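Local coordinates for uncharacterized protein (Helicobacter pylori, PDB 4O5J) that probably binds sialylated glycans of the host as the extracellular adhesion domain of the outer-membrane adhesin SabA, at residues A[158-161]-A[162-166]; A[134-137]-A[138-142]; A[294-297]-A[298-301]; A[315-318]-A[319-323]; A[146-149]-A[150-154]. One frame throughout, in Å; residues are numbered along the deposited sequence.

Contact 1: residues A[158-161]-A[162-166]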
loop_
_atom_site.group_PDB
_atom_site.type_symbol
_atom_site.label_atom_id
_atom_site.label_comp_id
_atom_site.label_asym_id
_atom_site.label_seq_id
_atom_site.Cartn_x
_atom_site.Cartn_y
_atom_site.Cartn_z
ATOM N N ASP A 158 -17.125 -1.583 -14.002
ATOM C CA ASP A 158 -17.160 -2.677 -13.017
ATOM C C ASP A 158 -16.441 -2.253 -11.722
ATOM O O ASP A 158 -16.901 -2.523 -10.604
ATOM C CB ASP A 158 -16.526 -3.958 -13.577
ATOM C CG ASP A 158 -17.363 -4.582 -14.681
ATOM O OD1 ASP A 158 -16.852 -5.448 -15.441
ATOM O OD2 ASP A 158 -18.553 -4.182 -14.816
ATOM N N LEU A 159 -15.290 -1.608 -11.874
ATOM C CA LEU A 159 -14.514 -1.179 -10.709
ATOM C C LEU A 159 -15.314 -0.123 -9.935
ATOM O O LEU A 159 -15.391 -0.178 -8.691
ATOM C CB LEU A 159 -13.143 -0.618 -11.136
ATOM C CG LEU A 159 -12.220 -0.189 -10.019
ATOM C CD1 LEU A 159 -11.996 -1.334 -9.023
ATOM C CD2 LEU A 159 -10.904 0.302 -10.643
ATOM N N GLN A 160 -15.894 0.841 -10.636
ATOM C CA GLN A 160 -16.751 1.817 -9.965
ATOM C C GLN A 160 -17.893 1.138 -9.169
ATOM O O GLN A 160 -18.167 1.499 -8.007
ATOM C CB GLN A 160 -17.316 2.794 -11.002
ATOM C CG GLN A 160 -18.388 3.754 -10.464
ATOM C CD GLN A 160 -17.810 4.708 -9.483
ATOM O OE1 GLN A 160 -18.000 4.577 -8.265
ATOM N NE2 GLN A 160 -17.061 5.618 -9.974
ATOM N N ALA A 161 -18.583 0.160 -9.783
ATOM C CA ALA A 161 -19.657 -0.540 -9.058
ATOM C C ALA A 161 -19.115 -1.307 -7.832
ATOM O O ALA A 161 -19.787 -1.396 -6.797
ATOM C CB ALA A 161 -20.440 -1.498 -9.988
ATOM N N ALA A 162 -17.910 -1.894 -7.962
ATOM C CA ALA A 162 -17.320 -2.640 -6.848
ATOM C C ALA A 162 -17.113 -1.715 -5.649
ATOM O O ALA A 162 -17.301 -2.102 -4.505
ATOM C CB ALA A 162 -16.004 -3.268 -7.264
ATOM N N GLN A 163 -16.708 -0.474 -5.929
ATOM C CA GLN A 163 -16.387 0.445 -4.843
ATOM C C GLN A 163 -17.619 1.056 -4.179
ATOM O O GLN A 163 -17.699 1.159 -2.952
ATOM C CB GLN A 163 -15.464 1.589 -5.360
ATOM C CG GLN A 163 -15.235 2.635 -4.274
ATOM C CD GLN A 163 -14.332 3.738 -4.760
ATOM O OE1 GLN A 163 -14.566 4.346 -5.817
ATOM N NE2 GLN A 163 -13.272 4.005 -3.996
ATOM N N THR A 164 -18.579 1.463 -4.989
ATOM C CA THR A 164 -19.687 2.268 -4.506
ATOM C C THR A 164 -21.010 1.672 -4.977
ATOM O O THR A 164 -21.184 1.371 -6.168
ATOM C CB THR A 164 -19.556 3.711 -5.036
ATOM O OG1 THR A 164 -18.325 4.265 -4.554
ATOM C CG2 THR A 164 -20.707 4.607 -4.567
ATOM N N ASN A 165 -21.924 1.461 -4.036
ATOM C CA ASN A 165 -23.258 1.019 -4.381
ATOM C C ASN A 165 -24.042 2.175 -5.004
ATOM O O ASN A 165 -24.366 3.144 -4.339
ATOM C CB ASN A 165 -23.951 0.517 -3.149
ATOM C CG ASN A 165 -25.325 -0.002 -3.428
ATOM O OD1 ASN A 165 -26.251 0.758 -3.744
ATOM N ND2 ASN A 165 -25.481 -1.323 -3.319
ATOM N N SER A 166 -24.330 2.077 -6.297
ATOM C CA SER A 166 -25.027 3.134 -7.002
ATOM C C SER A 166 -26.360 3.427 -6.338
ATOM O O SER A 166 -26.725 4.594 -6.207
ATOM C CB SER A 166 -25.308 2.732 -8.436
ATOM O OG SER A 166 -26.260 1.686 -8.436
#
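Gln160 and Thr164 meet on the last turn of helix 146-163, in the helical, tetratricopeptide-repeat-like adhesion domain of SabA. The backbone of this C-terminal turn is the tightly packed part. Ala162 N bonds to Asp158 O, Gln163 N to Leu159 O at 3.1 Å, and Thr164 N to Gln160 O at 3.0 Å with an N-H...O angle of 156°. Gln160 O also receives a weak second bond from Gln163 N, and Thr164, which takes the last i to i+4 bond of the run, is already the first residue to leave helical phi/psi. On the packed side the methyl of Ala162 sits over the preceding turn, its CB 3.5 Å from Leu159 O, while Leu159 reaches Ile91, Val94 and Leu95 of helix 82-101 and Ala196 and Ala200 of helix 193-209. The buried amide of Gln163 is held by three partners: OE1 takes a bond from Tyr337 OH, and NE2 bonds to Gln88 OE1 and Thr92 OG1. The looser side carries Ala161, which is exposed, and Gln160, which is partly so. The Gln160 chain leaves with CG opposite the backbone N (chi1 172°) and turns at chi2 of 67°, which brings its amide forward beside Thr164, the two side chains running in the same direction. They meet through van der Waals contact alone. NE2 has a weak bond to a glycerol, probably from the crystallisation liquor, and Gln160 OE1 lies 3.7 Å from Thr164 CB.

Contact 2: residues A[134-137]-A[138-142]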
loop_
_atom_site.group_PDB
_atom_site.type_symbol
_atom_site.label_atom_id
_atom_site.label_comp_id
_atom_site.label_asym_id
_atom_site.label_seq_id
_atom_site.Cartn_x
_atom_site.Cartn_y
_atom_site.Cartn_z
ATOM N N GLU A 134 -3.854 19.133 -33.037
ATOM C CA GLU A 134 -3.446 20.180 -32.128
ATOM C C GLU A 134 -2.477 19.672 -31.089
ATOM O O GLU A 134 -1.455 20.324 -30.832
ATOM C CB GLU A 134 -4.657 20.766 -31.444
ATOM C CG GLU A 134 -5.611 21.437 -32.402
ATOM C CD GLU A 134 -6.992 21.682 -31.782
ATOM O OE1 GLU A 134 -7.337 20.973 -30.779
ATOM O OE2 GLU A 134 -7.747 22.571 -32.274
ATOM N N ASN A 135 -2.734 18.509 -30.502
ATOM C CA ASN A 135 -2.023 18.092 -29.296
ATOM C C ASN A 135 -1.210 16.837 -29.415
ATOM O O ASN A 135 -0.703 16.335 -28.396
ATOM C CB ASN A 135 -3.008 17.941 -28.143
ATOM C CG ASN A 135 -3.714 19.242 -27.833
ATOM O OD1 ASN A 135 -3.176 20.295 -28.140
ATOM N ND2 ASN A 135 -4.878 19.202 -27.208
ATOM N N CYS A 136 -1.077 16.281 -30.604
ATOM C CA CYS A 136 -0.353 15.006 -30.756
ATOM C C CYS A 136 0.737 15.035 -31.809
ATOM O O CYS A 136 0.953 14.046 -32.473
ATOM C CB CYS A 136 -1.364 13.842 -31.027
ATOM S SG CYS A 136 -0.597 12.162 -30.960
ATOM N N SER A 137 1.423 16.161 -32.007
ATOM C CA SER A 137 2.635 16.159 -32.941
ATOM C C SER A 137 3.789 15.497 -32.249
ATOM O O SER A 137 4.064 15.797 -31.100
ATOM C CB SER A 137 3.114 17.570 -33.284
ATOM O OG SER A 137 2.800 18.343 -32.103
ATOM N N GLY A 138 4.467 14.600 -32.928
ATOM C CA GLY A 138 5.531 13.798 -32.266
ATOM C C GLY A 138 5.206 12.328 -32.417
ATOM O O GLY A 138 4.060 11.953 -32.337
ATOM N N ILE A 139 6.192 11.456 -32.655
ATOM C CA ILE A 139 5.969 9.999 -32.994
ATOM C C ILE A 139 4.711 9.303 -32.355
ATOM O O ILE A 139 3.942 8.589 -32.982
ATOM C CB ILE A 139 7.247 9.104 -32.717
ATOM C CG1 ILE A 139 8.128 9.640 -31.546
ATOM C CG2 ILE A 139 8.061 8.881 -33.977
ATOM C CD1 ILE A 139 7.618 9.355 -30.123
ATOM N N GLU A 140 4.496 9.494 -31.091
ATOM C CA GLU A 140 3.448 8.812 -30.471
ATOM C C GLU A 140 2.070 8.861 -31.262
ATOM O O GLU A 140 1.752 9.872 -31.891
ATOM C CB GLU A 140 3.320 9.311 -29.016
ATOM C CG GLU A 140 2.722 10.705 -28.884
ATOM C CD GLU A 140 3.716 11.767 -29.155
ATOM O OE1 GLU A 140 4.670 11.883 -28.289
ATOM O OE2 GLU A 140 3.517 12.411 -30.236
ATOM N N ASN A 141 1.313 7.751 -31.248
ATOM C CA ASN A 141 -0.059 7.662 -31.711
ATOM C C ASN A 141 -1.002 8.052 -30.547
ATOM O O ASN A 141 -0.800 7.594 -29.400
ATOM C CB ASN A 141 -0.331 6.238 -32.099
ATOM C CG ASN A 141 -1.831 5.903 -32.111
ATOM O OD1 ASN A 141 -2.650 6.531 -32.832
ATOM N ND2 ASN A 141 -2.204 4.883 -31.330
ATOM N N CYS A 142 -2.021 8.875 -30.831
ATOM C CA CYS A 142 -2.991 9.297 -29.806
ATOM C C CYS A 142 -4.430 8.797 -30.071
ATOM O O CYS A 142 -5.375 9.301 -29.468
ATOM C CB CYS A 142 -3.010 10.801 -29.614
ATOM S SG CYS A 142 -1.346 11.415 -29.123
HETATM O O HOH W 1 0.144 11.646 -34.015
#
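From Cys136, the first residue to leave helical phi/psi after helix 130-135, the chain curls back on itself to Cys142, passing Gly138, whose backbone angles call for glycine. No direct hydrogen bond joins the two halves of this curl; a disulfide closes it. Cys136 SG and Cys142 SG are bonded at 2.1 Å with a chi3 of 83°, close to the 90° preferred by a relaxed disulfide. The two cysteines reach the bond differently: in Cys136 the sulfur stands opposite the backbone N (chi1 -171°), whereas in Cys142 it lies beside the N, opposite the carbonyl carbon. This is a short disulfide-closed loop between helix 130-135 and strand 143-144, at the surface of the adhesion domain. Inside it, Cys136 SG packs 3.4 Å from Glu140 O. A water lies within hydrogen-bonding reach of Cys136 O (3.0 Å) and Glu140 O (3.2 Å), with more acceptors around it than it has protons, so the two bonds may not both be made at once. Both cysteine side chains also rest on Met215 of strand 214-215. Beside them Asn141 bonds through OD1 to Ala143 N and Lys113 NZ, and through ND2 to Lys211 O.

Contact 3: residues A[294-297]-A[298-301]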
loop_
_atom_site.group_PDB
_atom_site.type_symbol
_atom_site.label_atom_id
_atom_site.label_comp_id
_atom_site.label_asym_id
_atom_site.label_seq_id
_atom_site.Cartn_x
_atom_site.Cartn_y
_atom_site.Cartn_z
ATOM N N GLN A 294 3.018 -9.537 10.495
ATOM C CA GLN A 294 2.270 -8.334 10.752
ATOM C C GLN A 294 3.175 -7.101 10.491
ATOM O O GLN A 294 2.686 -6.076 10.028
ATOM C CB GLN A 294 1.750 -8.293 12.178
ATOM C CG GLN A 294 0.784 -7.137 12.400
ATOM C CD GLN A 294 0.043 -7.296 13.730
ATOM O OE1 GLN A 294 0.293 -6.557 14.721
ATOM N NE2 GLN A 294 -0.871 -8.291 13.779
ATOM N N LYS A 295 4.468 -7.207 10.745
ATOM C CA LYS A 295 5.368 -6.100 10.397
ATOM C C LYS A 295 5.428 -5.944 8.858
ATOM O O LYS A 295 5.380 -4.816 8.326
ATOM C CB LYS A 295 6.759 -6.297 10.987
ATOM C CG LYS A 295 7.644 -5.046 10.777
ATOM C CD LYS A 295 9.100 -5.384 11.068
ATOM C CE LYS A 295 10.038 -4.194 11.355
ATOM N NZ LYS A 295 9.626 -2.969 10.646
ATOM N N GLN A 296 5.461 -7.067 8.126
ATOM C CA GLN A 296 5.501 -7.004 6.664
ATOM C C GLN A 296 4.218 -6.358 6.128
ATOM O O GLN A 296 4.235 -5.649 5.115
ATOM C CB GLN A 296 5.690 -8.405 6.072
ATOM C CG GLN A 296 5.695 -8.365 4.583
ATOM C CD GLN A 296 6.798 -7.445 4.044
ATOM O OE1 GLN A 296 7.954 -7.759 4.215
ATOM N NE2 GLN A 296 6.448 -6.338 3.389
ATOM N N VAL A 297 3.101 -6.590 6.816
ATOM C CA VAL A 297 1.826 -5.970 6.388
ATOM C C VAL A 297 1.938 -4.443 6.486
ATOM O O VAL A 297 1.595 -3.754 5.542
ATOM C CB VAL A 297 0.616 -6.475 7.215
ATOM C CG1 VAL A 297 -0.604 -5.588 6.957
ATOM C CG2 VAL A 297 0.330 -7.941 6.888
ATOM N N ILE A 298 2.410 -3.944 7.641
ATOM C CA ILE A 298 2.637 -2.532 7.862
ATOM C C ILE A 298 3.628 -1.992 6.838
ATOM O O ILE A 298 3.475 -0.895 6.316
ATOM C CB ILE A 298 3.183 -2.262 9.273
ATOM C CG1 ILE A 298 2.175 -2.691 10.355
ATOM C CG2 ILE A 298 3.547 -0.804 9.415
ATOM C CD1 ILE A 298 0.850 -2.033 10.193
ATOM N N SER A 299 4.636 -2.781 6.539
ATOM C CA SER A 299 5.652 -2.362 5.645
ATOM C C SER A 299 5.074 -2.224 4.207
ATOM O O SER A 299 5.453 -1.286 3.465
ATOM C CB SER A 299 6.795 -3.351 5.750
ATOM O OG SER A 299 7.588 -3.084 4.674
ATOM N N TYR A 300 4.164 -3.135 3.815
ATOM C CA TYR A 300 3.501 -2.993 2.515
ATOM C C TYR A 300 2.682 -1.718 2.486
ATOM O O TYR A 300 2.624 -1.033 1.458
ATOM C CB TYR A 300 2.565 -4.159 2.226
ATOM C CG TYR A 300 3.268 -5.418 1.734
ATOM C CD1 TYR A 300 4.325 -5.348 0.814
ATOM C CD2 TYR A 300 2.860 -6.673 2.168
ATOM C CE1 TYR A 300 4.946 -6.497 0.368
ATOM C CE2 TYR A 300 3.474 -7.830 1.726
ATOM C CZ TYR A 300 4.496 -7.747 0.834
ATOM O OH TYR A 300 5.070 -8.934 0.445
ATOM N N ALA A 301 2.009 -1.413 3.586
ATOM C CA ALA A 301 1.216 -0.166 3.651
ATOM C C ALA A 301 2.176 1.027 3.517
ATOM O O ALA A 301 1.888 2.009 2.820
ATOM C CB ALA A 301 0.481 -0.055 4.954
HETATM O O HOH W 2 8.108 -4.157 1.832
#
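The Tyr300 ring carries the Gln296 side-chain amide over one face: NE2 stands 3.3 Å above the ring plane, over its centre, and lies 3.4 Å from Tyr300 CE1. Amide and ring are not stacked flat, since their planes are 47° apart. Gln296 CG follows the same face at 3.7 Å from Tyr300 CE2, while Val297 CA approaches the ring obliquely. A bend at chi2 (58°) folds the Gln296 chain forward along the helix and sets its nitrogen over the aromatic ring. A water then joins Gln296 to Ser299, accepting from NE2 at 3.2 Å and lying 3.1 Å from Ser299 OG. Under these side chains runs the regular backbone ladder of helix 281-309, including Tyr300 N to Gln296 O at 2.8 Å. The buried Ile298 and Val297 turn to other helices of the bundle: Ile298 packs on Phe70 of helix 57-76 and Tyr357 of helix 343-396, and Val297 on Leu259 of helix 241-268. Gln296 and Tyr300 themselves border helix 241-268 through Leu259 and Gln255. With one amide hydrogen directed to water, the placement of NE2 over the pi cloud is consistent with a weak polar attraction to the ring in addition to dispersion.

Contact 4: residues A[315-318]-A[319-323]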
loop_
_atom_site.group_PDB
_atom_site.type_symbol
_atom_site.label_atom_id
_atom_site.label_comp_id
_atom_site.label_asym_id
_atom_site.label_seq_id
_atom_site.Cartn_x
_atom_site.Cartn_y
_atom_site.Cartn_z
ATOM N N GLN A 315 1.128 16.400 -10.710
ATOM C CA GLN A 315 0.333 15.243 -11.165
ATOM C C GLN A 315 -0.652 14.837 -10.072
ATOM O O GLN A 315 -1.801 14.520 -10.366
ATOM C CB GLN A 315 1.223 14.068 -11.549
ATOM C CG GLN A 315 2.039 14.374 -12.790
ATOM C CD GLN A 315 2.996 13.238 -13.092
ATOM O OE1 GLN A 315 2.849 12.137 -12.584
ATOM N NE2 GLN A 315 3.986 13.503 -13.956
ATOM N N TYR A 316 -0.229 14.883 -8.822
ATOM C CA TYR A 316 -1.098 14.527 -7.722
ATOM C C TYR A 316 -2.249 15.533 -7.668
ATOM O O TYR A 316 -3.414 15.145 -7.432
ATOM C CB TYR A 316 -0.313 14.498 -6.402
ATOM C CG TYR A 316 -1.123 14.042 -5.224
ATOM C CD1 TYR A 316 -1.509 12.702 -5.112
ATOM C CD2 TYR A 316 -1.566 14.917 -4.224
ATOM C CE1 TYR A 316 -2.277 12.243 -4.062
ATOM C CE2 TYR A 316 -2.362 14.441 -3.143
ATOM C CZ TYR A 316 -2.700 13.108 -3.078
ATOM O OH TYR A 316 -3.453 12.606 -2.031
ATOM N N LYS A 317 -1.931 16.825 -7.887
ATOM C CA LYS A 317 -2.976 17.855 -7.846
ATOM C C LYS A 317 -4.057 17.546 -8.895
ATOM O O LYS A 317 -5.238 17.705 -8.630
ATOM C CB LYS A 317 -2.372 19.278 -8.051
ATOM C CG LYS A 317 -3.361 20.408 -8.082
ATOM C CD LYS A 317 -4.203 20.531 -6.802
ATOM C CE LYS A 317 -3.397 20.891 -5.540
ATOM N NZ LYS A 317 -4.130 20.785 -4.209
ATOM N N TYR A 318 -3.654 17.144 -10.101
ATOM C CA TYR A 318 -4.616 16.790 -11.174
ATOM C C TYR A 318 -5.481 15.603 -10.704
ATOM O O TYR A 318 -6.695 15.638 -10.818
ATOM C CB TYR A 318 -3.899 16.391 -12.449
ATOM C CG TYR A 318 -3.639 17.489 -13.398
ATOM C CD1 TYR A 318 -4.372 17.593 -14.596
ATOM C CD2 TYR A 318 -2.660 18.491 -13.141
ATOM C CE1 TYR A 318 -4.126 18.593 -15.500
ATOM C CE2 TYR A 318 -2.434 19.509 -14.095
ATOM C CZ TYR A 318 -3.163 19.561 -15.237
ATOM O OH TYR A 318 -2.969 20.593 -16.176
ATOM N N LEU A 319 -4.845 14.594 -10.139
ATOM C CA LEU A 319 -5.535 13.427 -9.611
ATOM C C LEU A 319 -6.557 13.828 -8.532
ATOM O O LEU A 319 -7.715 13.414 -8.578
ATOM C CB LEU A 319 -4.513 12.473 -9.014
ATOM C CG LEU A 319 -4.996 11.108 -8.540
ATOM C CD1 LEU A 319 -5.547 10.256 -9.728
ATOM C CD2 LEU A 319 -3.802 10.379 -7.918
ATOM N N GLU A 320 -6.153 14.634 -7.555
ATOM C CA GLU A 320 -7.067 15.074 -6.488
ATOM C C GLU A 320 -8.223 15.868 -7.049
ATOM O O GLU A 320 -9.309 15.859 -6.476
ATOM C CB GLU A 320 -6.337 16.040 -5.545
ATOM C CG GLU A 320 -5.525 15.315 -4.567
ATOM C CD GLU A 320 -4.917 16.296 -3.591
ATOM O OE1 GLU A 320 -4.459 17.370 -4.120
ATOM O OE2 GLU A 320 -4.880 15.975 -2.343
ATOM N N LYS A 321 -8.003 16.571 -8.158
ATOM C CA LYS A 321 -9.031 17.499 -8.657
ATOM C C LYS A 321 -9.742 16.934 -9.883
ATOM O O LYS A 321 -10.472 17.647 -10.589
ATOM C CB LYS A 321 -8.428 18.861 -8.954
ATOM C CG LYS A 321 -7.815 19.553 -7.761
ATOM C CD LYS A 321 -8.840 20.098 -6.879
ATOM C CE LYS A 321 -8.183 20.953 -5.820
ATOM N NZ LYS A 321 -9.345 21.567 -5.161
ATOM N N ALA A 322 -9.508 15.650 -10.168
ATOM C CA ALA A 322 -9.983 15.028 -11.418
ATOM C C ALA A 322 -11.493 15.190 -11.556
ATOM O O ALA A 322 -12.003 15.241 -12.664
ATOM C CB ALA A 322 -9.582 13.536 -11.478
ATOM N N TYR A 323 -12.200 15.315 -10.423
ATOM C CA TYR A 323 -13.643 15.380 -10.453
ATOM C C TYR A 323 -14.116 16.722 -10.968
ATOM O O TYR A 323 -15.302 16.866 -11.257
ATOM C CB TYR A 323 -14.244 15.115 -9.070
ATOM C CG TYR A 323 -14.002 16.250 -8.087
ATOM C CD1 TYR A 323 -14.961 17.234 -7.862
ATOM C CD2 TYR A 323 -12.794 16.353 -7.394
ATOM C CE1 TYR A 323 -14.719 18.259 -6.956
ATOM C CE2 TYR A 323 -12.554 17.395 -6.478
ATOM C CZ TYR A 323 -13.515 18.325 -6.274
ATOM O OH TYR A 323 -13.280 19.355 -5.384
#
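Tyr316 O receives the shortest sound polar bond of this turn, from Glu320 N at 2.8 Å with an N-H...O angle of 167°. The side chains of the same two residues also meet. Glu320 CG lies over one face of the Tyr316 ring, a CH-pi contact 4.0 Å from the centroid, and the carboxylate continues outward with OE2 3.1 Å from Tyr316 CE2, its plane 41° from that of the ring. Tyr316 CG stands opposite the backbone N (chi1 -176°), swinging the ring forward over the next turn, and Asn344 ND2 holds its hydroxyl. Lys317 folds in the same direction, bending at chi2 and chi3 until NZ forms a weak salt bridge with Glu320 OE1 at 3.4 Å. Its CD also runs alongside Lys321 CG at 3.9 Å. Glu320 probably offsets the like charges of Lys317 and Lys321, whose NZ atoms are 5.4 Å apart. At Lys321 the backbone leaves helical geometry: its N makes only weak bonds, to Lys317 O and Tyr318 O. This is the C-terminal turn of helix 313-320, where the chain passes into a short 3-10 segment; Leu319 and Tyr316 place the helix against helix 343-396 in the mainly helical adhesion domain.

Contact 5: residues A[146-149]-A[150-154]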
loop_
_atom_site.group_PDB
_atom_site.type_symbol
_atom_site.label_atom_id
_atom_site.label_comp_id
_atom_site.label_asym_id
_atom_site.label_seq_id
_atom_site.Cartn_x
_atom_site.Cartn_y
_atom_site.Cartn_z
ATOM N N GLN A 146 -12.035 1.439 -31.050
ATOM C CA GLN A 146 -13.284 1.426 -30.260
ATOM C C GLN A 146 -13.441 0.150 -29.404
ATOM O O GLN A 146 -13.915 0.214 -28.269
ATOM C CB GLN A 146 -14.475 1.569 -31.171
ATOM C CG GLN A 146 -15.780 1.749 -30.436
ATOM C CD GLN A 146 -16.914 2.072 -31.392
ATOM O OE1 GLN A 146 -16.707 2.211 -32.591
ATOM N NE2 GLN A 146 -18.120 2.198 -30.858
ATOM N N THR A 147 -13.006 -0.982 -29.916
ATOM C CA THR A 147 -13.155 -2.248 -29.177
ATOM C C THR A 147 -12.243 -2.238 -27.950
ATOM O O THR A 147 -12.623 -2.724 -26.877
ATOM C CB THR A 147 -12.775 -3.424 -30.029
ATOM O OG1 THR A 147 -13.581 -3.390 -31.180
ATOM C CG2 THR A 147 -12.981 -4.729 -29.301
ATOM N N THR A 148 -11.051 -1.657 -28.090
ATOM C CA THR A 148 -10.130 -1.554 -26.943
ATOM C C THR A 148 -10.704 -0.596 -25.906
ATOM O O THR A 148 -10.760 -0.903 -24.710
ATOM C CB THR A 148 -8.769 -1.065 -27.389
ATOM O OG1 THR A 148 -8.233 -2.001 -28.320
ATOM C CG2 THR A 148 -7.802 -0.944 -26.206
ATOM N N TYR A 149 -11.199 0.561 -26.365
ATOM C CA TYR A 149 -11.837 1.486 -25.443
ATOM C C TYR A 149 -12.996 0.789 -24.704
ATOM O O TYR A 149 -13.167 0.934 -23.484
ATOM C CB TYR A 149 -12.339 2.714 -26.196
ATOM C CG TYR A 149 -13.128 3.585 -25.260
ATOM C CD1 TYR A 149 -12.479 4.365 -24.278
ATOM C CD2 TYR A 149 -14.532 3.601 -25.282
ATOM C CE1 TYR A 149 -13.214 5.124 -23.351
ATOM C CE2 TYR A 149 -15.273 4.374 -24.381
ATOM C CZ TYR A 149 -14.602 5.132 -23.418
ATOM O OH TYR A 149 -15.324 5.874 -22.539
ATOM N N ASP A 150 -13.832 0.038 -25.460
ATOM C CA ASP A 150 -14.953 -0.689 -24.827
ATOM C C ASP A 150 -14.502 -1.565 -23.685
ATOM O O ASP A 150 -15.092 -1.510 -22.600
ATOM C CB ASP A 150 -15.709 -1.566 -25.860
ATOM C CG ASP A 150 -16.520 -0.710 -26.857
ATOM O OD1 ASP A 150 -16.798 -1.237 -27.957
ATOM O OD2 ASP A 150 -16.819 0.489 -26.552
ATOM N N LYS A 151 -13.445 -2.351 -23.907
ATOM C CA LYS A 151 -12.879 -3.135 -22.815
ATOM C C LYS A 151 -12.478 -2.282 -21.601
ATOM O O LYS A 151 -12.758 -2.657 -20.451
ATOM C CB LYS A 151 -11.672 -3.946 -23.295
ATOM C CG LYS A 151 -12.022 -4.999 -24.370
ATOM C CD LYS A 151 -10.953 -6.096 -24.587
ATOM C CE LYS A 151 -9.644 -5.548 -25.103
ATOM N NZ LYS A 151 -8.582 -6.612 -24.992
ATOM N N MET A 152 -11.815 -1.142 -21.841
ATOM C CA MET A 152 -11.406 -0.293 -20.708
ATOM C C MET A 152 -12.626 0.237 -19.988
ATOM O O MET A 152 -12.726 0.120 -18.742
ATOM C CB MET A 152 -10.561 0.896 -21.179
ATOM C CG MET A 152 -9.205 0.491 -21.754
ATOM S SD MET A 152 -8.294 1.994 -22.318
ATOM C CE MET A 152 -6.793 1.218 -22.905
ATOM N N LYS A 153 -13.530 0.831 -20.757
ATOM C CA LYS A 153 -14.753 1.443 -20.172
ATOM C C LYS A 153 -15.528 0.409 -19.310
ATOM O O LYS A 153 -15.982 0.707 -18.199
ATOM C CB LYS A 153 -15.640 1.974 -21.291
ATOM C CG LYS A 153 -16.870 2.707 -20.785
ATOM C CD LYS A 153 -16.501 3.986 -19.931
ATOM C CE LYS A 153 -17.730 4.819 -19.788
ATOM N NZ LYS A 153 -17.474 6.112 -19.019
ATOM N N LYS A 154 -15.663 -0.821 -19.811
ATOM C CA LYS A 154 -16.367 -1.849 -19.072
ATOM C C LYS A 154 -15.650 -2.144 -17.739
ATOM O O LYS A 154 -16.293 -2.170 -16.657
ATOM C CB LYS A 154 -16.501 -3.127 -19.956
ATOM C CG LYS A 154 -16.907 -4.382 -19.238
ATOM C CD LYS A 154 -18.248 -4.335 -18.624
ATOM C CE LYS A 154 -18.724 -5.799 -18.194
ATOM N NZ LYS A 154 -19.921 -5.553 -17.285
HETATM O O HOH W 3 -7.164 -4.415 -26.770
HETATM O O HOH W 4 -15.073 7.266 -20.073
#
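Lys153 lies alongside Tyr149 one turn further on in the first turns of helix 146-163, an i to i+4 aromatic-lysine pair of the adhesion domain. From the backbone outward, Lys153 CB sits over one face of the Tyr149 ring, a CH-pi contact 4.2 Å from the centroid and 26° off the normal. CG follows at 3.9 Å from Tyr149 OH. The bend at chi2 (62°) keeps the chain beside the ring, and CD comes closest to the hydroxyl, 3.4 Å from Tyr149 OH. CE passes the same oxygen, and NZ ends on a water that it donates to; NZ also bonds to a glycerol, probably from the crystallisation liquor. Below them Lys153 N meets Tyr149 O with an almost straight N-H...O angle of 179°. The Tyr149 ring is turned towards the protein, where it meets Phe106, Phe108 and Trp98. Met152 faces inward too, with CE 4.1 Å from Thr148 CG2. The N-terminal turn is tied by Asp145 OD2, which accepts from Thr148 N and weakly from Thr147 N. A second water links Thr148 OG1 to Lys151 NZ, though its bond to the lysine is weak. The water at the Lys153 tip lies in the plane of the Tyr149 ring, at its edge, 2.8 Å from Tyr149 OH.

Contacts 5 and 1 are the early and late turns of one helix, 146-163, with centres 18 Å apart; the Lys154-Asp158 salt bridge joins their segments along it. Contact 2 comes just before contact 5 in the chain, strand 143-144 lying between the disulfide loop and the helix, and their centres are 21 Å apart. Contact 4 touches none of these, its nearest atoms being about 10 Å from contact 1, 11 Å from contact 2 and 12 Å from contact 5. Contact 3 lies nearest the middle of the molecule, 42 Å between centres from contact 2. Glycerol reaches contacts 1 and 5, which does not by itself mark a glycan site.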